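Local coordinates for protein pectinesterase A (Erwinia chrysanthemi, PDB 2NTP) that hydrolyses the methyl esters of pectin to release methanol, probably as the first step in the maceration and soft-rotting of plant tissue, at residues Leu190-Tyr194 with Ile228-Val234. Residues are numbered along the deposited sequence; the frame is centred on the assembly and turned at random.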
# COMPACT_ATOMS: atom_id res chain seq x y z
N LEU A 190 8.70 -0.36 7.10
CA LEU A 190 8.48 0.24 5.78
C LEU A 190 9.84 0.32 5.10
O LEU A 190 10.72 1.07 5.55
CB LEU A 190 7.82 1.62 5.91
CG LEU A 190 6.51 1.69 6.71
CD1 LEU A 190 5.93 3.09 6.68
CD2 LEU A 190 5.46 0.67 6.23
N VAL A 191 9.99 -0.46 4.03
CA VAL A 191 11.30 -0.74 3.45
C VAL A 191 11.50 -0.02 2.11
O VAL A 191 10.86 -0.37 1.11
CB VAL A 191 11.52 -2.27 3.28
CG1 VAL A 191 12.93 -2.58 2.77
CG2 VAL A 191 11.26 -3.01 4.61
N SER A 192 12.37 0.99 2.11
CA SER A 192 12.70 1.75 0.90
C SER A 192 13.74 0.99 0.08
O SER A 192 14.81 0.64 0.58
CB SER A 192 13.26 3.12 1.27
OG SER A 192 12.27 3.95 1.84
N ARG A 193 13.41 0.77 -1.19
CA ARG A 193 14.21 -0.12 -2.03
C ARG A 193 15.24 0.60 -2.89
O ARG A 193 15.07 1.77 -3.27
CB ARG A 193 13.29 -1.01 -2.88
CG ARG A 193 12.30 -1.82 -2.03
CD ARG A 193 11.52 -2.82 -2.88
NE ARG A 193 12.30 -4.03 -3.17
CZ ARG A 193 11.80 -5.12 -3.76
NH1 ARG A 193 10.52 -5.16 -4.12
NH2 ARG A 193 12.58 -6.17 -3.98
N TYR A 194 16.30 -0.13 -3.20
CA TYR A 194 17.38 0.38 -4.04
C TYR A 194 16.91 0.62 -5.48
O TYR A 194 16.20 -0.20 -6.06
CB TYR A 194 18.55 -0.60 -4.01
CG TYR A 194 19.67 -0.23 -4.95
CD1 TYR A 194 20.50 0.86 -4.68
CD2 TYR A 194 19.90 -0.95 -6.12
CE1 TYR A 194 21.53 1.22 -5.54
CE2 TYR A 194 20.92 -0.60 -6.98
CZ TYR A 194 21.73 0.48 -6.69
OH TYR A 194 22.76 0.83 -7.55
N ILE A 228 12.99 1.98 7.11
CA ILE A 228 14.32 1.39 6.92
C ILE A 228 14.72 1.29 5.45
O ILE A 228 13.87 1.25 4.56
CB ILE A 228 14.45 -0.01 7.60
CG1 ILE A 228 13.51 -1.04 6.96
CG2 ILE A 228 14.20 0.10 9.13
CD1 ILE A 228 13.71 -2.47 7.48
N ARG A 229 16.02 1.24 5.21
CA ARG A 229 16.54 1.03 3.86
C ARG A 229 16.73 -0.46 3.62
O ARG A 229 17.11 -1.20 4.54
CB ARG A 229 17.85 1.79 3.64
CG ARG A 229 18.87 1.60 4.72
CD ARG A 229 20.22 2.10 4.28
NE ARG A 229 20.83 2.93 5.31
CZ ARG A 229 21.02 4.24 5.20
NH1 ARG A 229 20.69 4.89 4.08
NH2 ARG A 229 21.57 4.90 6.20
N GLU A 230 16.45 -0.87 2.39
CA GLU A 230 16.59 -2.26 1.96
C GLU A 230 18.05 -2.72 2.03
O GLU A 230 18.34 -3.89 2.34
CB GLU A 230 16.09 -2.34 0.52
CG GLU A 230 16.28 -3.65 -0.16
CD GLU A 230 15.71 -3.63 -1.55
OE1 GLU A 230 14.71 -4.34 -1.78
OE2 GLU A 230 16.25 -2.89 -2.41
N SER A 231 18.96 -1.81 1.73
CA SER A 231 20.39 -2.11 1.71
C SER A 231 21.21 -0.84 1.93
O SER A 231 20.71 0.28 1.77
CB SER A 231 20.78 -2.70 0.36
OG SER A 231 20.84 -1.67 -0.61
N ASP A 232 22.49 -1.03 2.24
CA ASP A 232 23.42 0.08 2.39
C ASP A 232 23.64 0.88 1.10
O ASP A 232 24.17 1.99 1.14
CB ASP A 232 24.76 -0.42 2.95
CG ASP A 232 24.65 -0.91 4.39
OD1 ASP A 232 23.67 -0.54 5.08
OD2 ASP A 232 25.54 -1.66 4.83
N SER A 233 23.22 0.32 -0.03
CA SER A 233 23.34 0.99 -1.32
C SER A 233 22.26 2.05 -1.54
O SER A 233 22.36 2.88 -2.44
CB SER A 233 23.36 -0.02 -2.47
OG SER A 233 24.50 -0.86 -2.35
N VAL A 234 21.21 2.01 -0.71
CA VAL A 234 20.20 3.07 -0.71
C VAL A 234 20.85 4.33 -0.11
O VAL A 234 21.18 4.35 1.08
CB VAL A 234 18.93 2.67 0.08
CG1 VAL A 234 17.93 3.83 0.09
CG2 VAL A 234 18.29 1.42 -0.52
O HOH W 1 15.41 -6.47 -3.44
O HOH W 2 15.52 -2.68 -5.12
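E230, just past the end of its strand, points its side chain at 190-194 and gives up more surface there than any other residue. Its two carboxylate oxygens are put to different uses: OE1 makes a salt bridge with R193 NE at 2.8 Å, while OE2 accepts a hydrogen bond from the backbone N of Y194 at 2.9 Å. One water joins E230 OE1 to R193 NH2, and another joins E230 OE2 to the Y194 carbonyl. Y194 then lies against the type I turn 231-234, its CB 4.0 Å from V234 CG2 and its CD1 3.7 Å from S233 CB. At the strand end of the contact, I228 packs CG1 on V191 CG2 at 3.8 Å. I228 N donates to L190 O and I228 O accepts from S192 N, both at 2.9 Å; E230 N to S192 O continues this parallel ladder. Strands 189-192 and 226-229 are thus neighbours in one parallel sheet, contributed by successive coils of the right-handed parallel beta-helix of pectin methylesterases.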